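Local coordinates for sensor protein DivL (Caulobacter crescentus, PDB 4Q20), which is required for cell division and growth, and is represented here by its histidine-kinase part, with a phospho-acceptor-type helical domain and a GHKL-type ATP-binding domain, at residues G105-E110 / K227-L232; I114-L119 / G186-D191; K154-T159 / C251-T256. All blocks are in the same frame, centred on the assembly; numbering follows the deposited sequence.

Interaction 1 (G105-E110 / K227-L232)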
# COMPACT_ATOMS: atom_id res chain seq x y z
N GLY A 105 -5.83 -15.11 -15.92
CA GLY A 105 -5.75 -16.55 -16.14
C GLY A 105 -4.33 -17.05 -16.06
O GLY A 105 -4.00 -18.09 -16.65
N GLU A 106 -3.47 -16.32 -15.32
CA GLU A 106 -2.04 -16.59 -15.14
C GLU A 106 -1.73 -17.36 -13.84
O GLU A 106 -0.56 -17.57 -13.52
CB GLU A 106 -1.25 -15.28 -15.16
CG GLU A 106 -1.19 -14.57 -16.51
CD GLU A 106 -0.66 -13.14 -16.47
OE1 GLU A 106 -0.47 -12.59 -15.36
OE2 GLU A 106 -0.49 -12.56 -17.56
N MET A 107 -2.75 -17.78 -13.08
CA MET A 107 -2.45 -18.54 -11.88
C MET A 107 -2.78 -19.99 -12.08
O MET A 107 -3.95 -20.37 -12.15
CB MET A 107 -3.13 -18.01 -10.63
CG MET A 107 -2.58 -18.66 -9.39
SD MET A 107 -3.36 -18.14 -7.88
CE MET A 107 -2.80 -16.41 -7.77
N ALA A 108 -1.72 -20.80 -12.17
CA ALA A 108 -1.79 -22.25 -12.30
C ALA A 108 -1.36 -22.86 -10.97
O ALA A 108 -0.36 -22.41 -10.38
CB ALA A 108 -0.91 -22.73 -13.44
N LEU A 109 -2.14 -23.82 -10.48
CA LEU A 109 -1.86 -24.48 -9.20
C LEU A 109 -0.79 -25.57 -9.36
O LEU A 109 -0.71 -26.23 -10.40
CB LEU A 109 -3.13 -25.08 -8.56
CG LEU A 109 -4.40 -24.22 -8.43
CD1 LEU A 109 -5.54 -25.04 -7.87
CD2 LEU A 109 -4.17 -22.99 -7.56
N GLU A 110 0.02 -25.75 -8.30
CA GLU A 110 1.05 -26.77 -8.16
C GLU A 110 0.47 -27.89 -7.28
O GLU A 110 0.66 -27.87 -6.06
CB GLU A 110 2.31 -26.16 -7.52
CG GLU A 110 3.05 -25.14 -8.36
CD GLU A 110 4.32 -24.66 -7.69
OE1 GLU A 110 5.41 -25.16 -8.05
OE2 GLU A 110 4.23 -23.83 -6.75
N LYS A 227 -12.83 -17.70 -2.55
CA LYS A 227 -13.74 -18.28 -3.53
C LYS A 227 -13.00 -18.68 -4.80
O LYS A 227 -13.17 -19.81 -5.24
CB LYS A 227 -14.86 -17.30 -3.86
CG LYS A 227 -15.88 -17.91 -4.82
CD LYS A 227 -17.07 -17.05 -5.02
CE LYS A 227 -17.79 -17.42 -6.29
NZ LYS A 227 -19.13 -16.78 -6.33
N ALA A 228 -12.15 -17.79 -5.36
CA ALA A 228 -11.39 -18.00 -6.59
C ALA A 228 -10.35 -19.12 -6.44
O ALA A 228 -10.18 -19.91 -7.36
CB ALA A 228 -10.72 -16.70 -7.03
N LEU A 229 -9.68 -19.19 -5.29
CA LEU A 229 -8.66 -20.23 -5.03
C LEU A 229 -9.29 -21.60 -4.84
O LEU A 229 -8.78 -22.57 -5.40
CB LEU A 229 -7.83 -19.88 -3.79
CG LEU A 229 -6.85 -18.72 -3.92
CD1 LEU A 229 -6.16 -18.45 -2.57
CD2 LEU A 229 -5.87 -18.93 -5.06
N VAL A 230 -10.41 -21.69 -4.09
CA VAL A 230 -11.12 -22.94 -3.85
C VAL A 230 -11.78 -23.41 -5.17
O VAL A 230 -11.78 -24.61 -5.45
CB VAL A 230 -12.13 -22.81 -2.69
CG1 VAL A 230 -13.04 -24.01 -2.58
CG2 VAL A 230 -11.39 -22.57 -1.37
N GLU A 231 -12.28 -22.47 -5.98
CA GLU A 231 -12.91 -22.81 -7.26
C GLU A 231 -11.88 -23.28 -8.28
O GLU A 231 -12.24 -24.06 -9.17
CB GLU A 231 -13.74 -21.66 -7.80
CG GLU A 231 -15.00 -21.49 -7.00
CD GLU A 231 -16.08 -20.62 -7.58
OE1 GLU A 231 -15.82 -19.92 -8.58
OE2 GLU A 231 -17.21 -20.66 -7.03
N LEU A 232 -10.61 -22.86 -8.13
CA LEU A 232 -9.48 -23.27 -8.97
C LEU A 232 -9.11 -24.72 -8.66
O LEU A 232 -8.54 -25.40 -9.51
CB LEU A 232 -8.30 -22.33 -8.69
CG LEU A 232 -7.48 -21.73 -9.86
CD1 LEU A 232 -8.37 -21.22 -11.00
CD2 LEU A 232 -6.59 -20.61 -9.35

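Interaction 2 (I114-L119 / G186-D191)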
# COMPACT_ATOMS: atom_id res chain seq x y z
N ILE A 114 -1.25 -32.99 0.44
CA ILE A 114 -1.38 -32.08 1.59
C ILE A 114 -2.01 -32.80 2.78
O ILE A 114 -3.13 -33.29 2.66
CB ILE A 114 -2.22 -30.81 1.20
CG1 ILE A 114 -1.83 -30.17 -0.16
CG2 ILE A 114 -2.32 -29.77 2.34
CD1 ILE A 114 -0.40 -29.67 -0.30
N ARG A 115 -1.34 -32.81 3.93
CA ARG A 115 -1.92 -33.39 5.13
C ARG A 115 -2.75 -32.28 5.75
O ARG A 115 -2.22 -31.22 6.07
CB ARG A 115 -0.83 -33.94 6.08
CG ARG A 115 -1.39 -34.80 7.22
CD ARG A 115 -0.34 -35.69 7.86
NE ARG A 115 -0.08 -36.89 7.06
CZ ARG A 115 1.06 -37.12 6.41
NH1 ARG A 115 2.06 -36.25 6.46
NH2 ARG A 115 1.21 -38.24 5.71
N VAL A 116 -4.06 -32.48 5.83
CA VAL A 116 -5.02 -31.48 6.33
C VAL A 116 -4.70 -31.06 7.80
O VAL A 116 -4.81 -29.87 8.13
CB VAL A 116 -6.48 -31.98 6.18
CG1 VAL A 116 -7.47 -30.95 6.69
CG2 VAL A 116 -6.80 -32.33 4.73
N SER A 117 -4.30 -32.01 8.65
CA SER A 117 -3.96 -31.78 10.06
C SER A 117 -2.88 -30.68 10.23
O SER A 117 -3.07 -29.76 11.04
CB SER A 117 -3.47 -33.08 10.71
OG SER A 117 -4.35 -34.16 10.44
N ASP A 118 -1.80 -30.75 9.42
CA ASP A 118 -0.72 -29.78 9.49
C ASP A 118 -1.15 -28.42 8.95
O ASP A 118 -0.81 -27.40 9.55
CB ASP A 118 0.58 -30.28 8.81
CG ASP A 118 0.58 -30.59 7.31
OD1 ASP A 118 0.05 -29.76 6.52
OD2 ASP A 118 1.29 -31.55 6.90
N LEU A 119 -1.94 -28.42 7.84
CA LEU A 119 -2.47 -27.25 7.16
C LEU A 119 -3.30 -26.38 8.15
O LEU A 119 -3.13 -25.15 8.18
CB LEU A 119 -3.33 -27.72 5.97
CG LEU A 119 -3.83 -26.68 4.96
CD1 LEU A 119 -2.76 -26.34 3.94
CD2 LEU A 119 -5.05 -27.19 4.23
N GLY A 186 -17.84 -37.98 -0.21
CA GLY A 186 -16.92 -37.87 -1.35
C GLY A 186 -16.23 -36.53 -1.50
O GLY A 186 -15.95 -36.11 -2.63
N GLU A 187 -15.93 -35.87 -0.38
CA GLU A 187 -15.25 -34.58 -0.36
C GLU A 187 -14.56 -34.33 0.99
O GLU A 187 -14.83 -35.02 1.98
CB GLU A 187 -16.24 -33.42 -0.65
CG GLU A 187 -17.33 -33.24 0.40
CD GLU A 187 -17.94 -31.87 0.62
OE1 GLU A 187 -17.69 -30.95 -0.19
OE2 GLU A 187 -18.70 -31.71 1.61
N VAL A 188 -13.74 -33.28 1.04
CA VAL A 188 -13.14 -32.80 2.27
C VAL A 188 -13.65 -31.37 2.44
O VAL A 188 -13.63 -30.60 1.49
CB VAL A 188 -11.59 -32.94 2.31
CG1 VAL A 188 -10.96 -31.99 3.34
CG2 VAL A 188 -11.21 -34.38 2.61
N ARG A 189 -14.17 -31.06 3.62
CA ARG A 189 -14.67 -29.73 3.91
C ARG A 189 -13.87 -29.08 5.03
O ARG A 189 -13.72 -29.67 6.10
CB ARG A 189 -16.19 -29.72 4.21
CG ARG A 189 -16.68 -30.56 5.39
CD ARG A 189 -18.19 -30.50 5.51
NE ARG A 189 -18.66 -29.24 6.08
CZ ARG A 189 -19.90 -28.77 5.92
NH1 ARG A 189 -20.79 -29.44 5.20
NH2 ARG A 189 -20.25 -27.61 6.47
N LEU A 190 -13.35 -27.89 4.77
CA LEU A 190 -12.58 -27.10 5.74
C LEU A 190 -13.51 -26.02 6.30
O LEU A 190 -14.05 -25.23 5.53
CB LEU A 190 -11.32 -26.48 5.08
CG LEU A 190 -10.42 -27.44 4.28
CD1 LEU A 190 -9.38 -26.68 3.52
CD2 LEU A 190 -9.75 -28.47 5.16
N ASP A 191 -13.74 -26.02 7.62
CA ASP A 191 -14.63 -25.02 8.21
C ASP A 191 -13.88 -24.03 9.09
O ASP A 191 -12.91 -24.39 9.74
CB ASP A 191 -15.75 -25.69 9.03
CG ASP A 191 -16.49 -26.81 8.32
OD1 ASP A 191 -17.51 -26.52 7.65
OD2 ASP A 191 -16.09 -28.01 8.50

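Interaction 3 (K154-T159 / C251-T256)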
# COMPACT_ATOMS: atom_id res chain seq x y z
N LYS A 154 0.41 -23.73 -0.82
CA LYS A 154 0.52 -22.29 -0.65
C LYS A 154 -0.84 -21.64 -0.75
O LYS A 154 -1.20 -20.84 0.10
CB LYS A 154 1.49 -21.68 -1.69
CG LYS A 154 1.80 -20.22 -1.41
CD LYS A 154 2.18 -19.42 -2.63
CE LYS A 154 2.45 -17.98 -2.25
NZ LYS A 154 2.91 -17.17 -3.40
N ARG A 155 -1.61 -22.01 -1.79
CA ARG A 155 -2.90 -21.41 -2.06
C ARG A 155 -3.93 -21.82 -1.03
O ARG A 155 -4.73 -20.97 -0.63
CB ARG A 155 -3.38 -21.70 -3.49
CG ARG A 155 -2.44 -21.12 -4.57
CD ARG A 155 -2.01 -19.66 -4.38
NE ARG A 155 -0.98 -19.26 -5.35
CZ ARG A 155 -0.51 -18.02 -5.48
NH1 ARG A 155 -0.97 -17.05 -4.70
NH2 ARG A 155 0.39 -17.74 -6.40
N LEU A 156 -3.88 -23.07 -0.54
CA LEU A 156 -4.78 -23.53 0.52
C LEU A 156 -4.42 -22.88 1.88
O LEU A 156 -5.33 -22.54 2.64
CB LEU A 156 -4.84 -25.06 0.62
CG LEU A 156 -5.56 -25.78 -0.54
CD1 LEU A 156 -5.29 -27.26 -0.52
CD2 LEU A 156 -7.08 -25.50 -0.52
N ALA A 157 -3.12 -22.62 2.14
CA ALA A 157 -2.66 -21.93 3.37
C ALA A 157 -3.13 -20.48 3.38
O ALA A 157 -3.57 -19.96 4.41
CB ALA A 157 -1.14 -21.98 3.46
N GLN A 158 -3.07 -19.85 2.22
CA GLN A 158 -3.51 -18.48 1.99
C GLN A 158 -5.05 -18.39 2.15
O GLN A 158 -5.55 -17.43 2.75
CB GLN A 158 -3.06 -18.05 0.59
CG GLN A 158 -3.40 -16.63 0.20
CD GLN A 158 -2.77 -16.21 -1.12
OE1 GLN A 158 -2.26 -17.03 -1.92
NE2 GLN A 158 -2.79 -14.91 -1.36
N THR A 159 -5.79 -19.42 1.68
CA THR A 159 -7.24 -19.49 1.82
C THR A 159 -7.62 -19.49 3.33
O THR A 159 -8.43 -18.66 3.76
CB THR A 159 -7.80 -20.72 1.06
OG1 THR A 159 -7.63 -20.55 -0.34
CG2 THR A 159 -9.26 -20.97 1.35
N CYS A 251 -15.14 -24.62 2.93
CA CYS A 251 -14.48 -24.89 1.65
C CYS A 251 -14.81 -26.31 1.31
O CYS A 251 -14.45 -27.21 2.06
CB CYS A 251 -12.97 -24.69 1.73
SG CYS A 251 -12.47 -23.03 2.27
N HIS A 252 -15.52 -26.52 0.23
CA HIS A 252 -15.86 -27.86 -0.18
C HIS A 252 -14.89 -28.25 -1.25
O HIS A 252 -14.86 -27.63 -2.32
CB HIS A 252 -17.31 -27.91 -0.65
CG HIS A 252 -18.30 -27.60 0.42
ND1 HIS A 252 -19.00 -28.61 1.06
CD2 HIS A 252 -18.68 -26.40 0.92
CE1 HIS A 252 -19.78 -28.00 1.93
NE2 HIS A 252 -19.62 -26.67 1.89
N LEU A 253 -14.03 -29.23 -0.94
CA LEU A 253 -13.01 -29.72 -1.87
C LEU A 253 -13.31 -31.15 -2.25
O LEU A 253 -13.28 -32.01 -1.37
CB LEU A 253 -11.60 -29.61 -1.25
CG LEU A 253 -11.14 -28.20 -0.87
CD1 LEU A 253 -9.92 -28.26 0.03
CD2 LEU A 253 -10.87 -27.35 -2.11
N PRO A 254 -13.70 -31.44 -3.52
CA PRO A 254 -14.04 -32.82 -3.88
C PRO A 254 -12.82 -33.75 -3.95
O PRO A 254 -11.70 -33.30 -4.22
CB PRO A 254 -14.72 -32.68 -5.25
CG PRO A 254 -14.10 -31.47 -5.84
CD PRO A 254 -13.84 -30.53 -4.67
N GLU A 255 -13.05 -35.06 -3.72
CA GLU A 255 -12.06 -36.13 -3.79
C GLU A 255 -11.72 -36.43 -5.25
O GLU A 255 -12.61 -36.39 -6.11
CB GLU A 255 -12.57 -37.42 -3.11
CG GLU A 255 -12.74 -37.38 -1.59
CD GLU A 255 -13.30 -38.65 -0.98
OE1 GLU A 255 -13.98 -39.42 -1.70
OE2 GLU A 255 -13.05 -38.89 0.22
N THR A 256 -10.45 -36.76 -5.52
CA THR A 256 -9.97 -37.08 -6.85
C THR A 256 -9.69 -38.59 -6.87
O THR A 256 -8.63 -39.02 -6.39
CB THR A 256 -8.77 -36.18 -7.18
OG1 THR A 256 -9.08 -34.83 -6.79
CG2 THR A 256 -8.39 -36.24 -8.66

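Interaction 1 (G105-E110 / K227-L232)
Met107 starts with CG opposite its backbone N (chi1 -169°) and stays extended to the sulfur, while Leu109 swings CG away from its own carbonyl carbon (chi1 -49°); these torsions place a sulfur and a methyl fork against segment 227-232 of helix 222-232. Both residues face that helix because they hold alternate positions of an extended loop, with Ala108 between them pointing away. The Met107 SD settles 3.9 Å from Leu229 CD2, the two side chains crossing at a slant. Being unbranched and flexible, Met107 can touch Leu229 and still bend at chi3 (-68°) to lay its methyl CE on Arg155 of helix 153-170. Leu109 divides its two methyls: CD2 meets Leu232 CD2 at 3.8 Å, and CD1 rests 3.4 Å from the backbone atom Leu232 O. Leu232 CD2 in turn lies 3.9 Å from Met107 O, so this one methyl touches both loop residues. Gly105, with positive phi, ends helix 73-103 in a Schellman motif, and the loop then carries the chain from the helical domain to the ATPase-like domain. No hydrogen bond joins the segments: the packing is apolar, buried at Met107 and Leu229 and reaching the surface at Leu232, with nothing directional to fix its geometry.

Interaction 2 (I114-L119 / G186-D191)
Leu190 meets Val116 and Leu119 through its two methyl ends. Its CB points from strand 187-194 toward the segment 114-119, and chi1 of -50° sets CG opposite the carbonyl carbon; CB and CG serve as a stem that does not touch that segment. From the fork, CD2 goes to Val116 CG1 at 3.7 Å, the closest approach of the contact, and CD1 faces Leu119 CD2 more loosely at 4.4 Å. The other branch of Val116, CG2, lies 4.4 Å from Val188 CG1. Val188 and Leu190 point to the same face of the strand, and Val116 and Leu119 share a face of the helix, so the branched side chains of helix and strand face one another; beta-branched valine keeps its methyls close to the backbone, and the longer leucine reaches across. On the other face of the strand Arg189 NH2 donates to the syn lone pair of Asp191 OD1 over 3.2 Å in a salt bridge, close to the guanidinium plane. The buried layer lies where helix 116-133 begins, directly after strand 112-115. Ile149 of strand 148-151 and Ala181 of strand 176-183 border it, and Leu156 and Leu160 of helix 153-170 cover Leu119.

Interaction 3 (K154-T159 / C251-T256)
Leu156 overlaps Leu253 by one methyl: its CD2 lies 4.0 Å from Leu253 CD1, and the two side chains run past each other in opposite directions rather than meeting end to end. The CB of Leu156 does not aim straight at the strand; the branch beyond CG makes up the difference. Leucine suits both positions, because its fork lies far enough from the backbone to span the gap between a helix and a sheet. Nearly one helical turn on, Thr159 makes the second touch. With CG2 opposite its backbone N, the methyl reaches Cys251 SG at 3.9 Å, a contact between a methyl group and the weakly polar sulfur of a small side chain. This is helix-on-sheet packing in the alpha/beta sandwich of the GHKL ATPases, the Bergerat fold, in which helices cover one face of a mixed sheet; helix 153-170 carries the family's N-box sequence, and strand 247-254 lies between strands 187-194 and 236-241. The same torsion that presents the methyl of Thr159 turns its hydroxyl back along the helix, where OG1 donates to Arg155 O at 2.9 Å. That carbonyl also accepts the ordinary helical bond from Thr159 N, and the two donors arrive from opposite faces of its plane. A buried threonine can therefore show carbon to the sheet while its polar atom is satisfied within the helix. On the side of the helix turned from the sheet, Arg155 NH1 donates to Gln158 OE1 over 3.1 Å, in the plane of the amide carbonyl, on a lone pair, although the oxygen is tilted somewhat out of the guanidinium plane. Gln158 NE2 bonds in turn to Asp98 of helix 73-103, carrying the polar network to the helical domain.

Interactions 2 and 3 are fully buried in one apolar layer: their centres lie about 7 Å apart, and strands 187-194 and 247-254 are hydrogen-bonded neighbours in the same sheet, faced by helices 116-133 and 153-170 respectively. Interaction 1 is only partly buried, where the linker leaves the helical domain. It adjoins interaction 3, about 10 Å away between centres, through Leu229 and Val230 packed on Thr159. All three rely on apolar packing across their segments. They differ in the accompanying polar groups: a strand-surface salt bridge in interaction 2, hydrogen bonds within the helix in interaction 3, and in interaction 1 the backbone carbonyls Met107 O and Leu232 O against leucine methyls, without a hydrogen bond across.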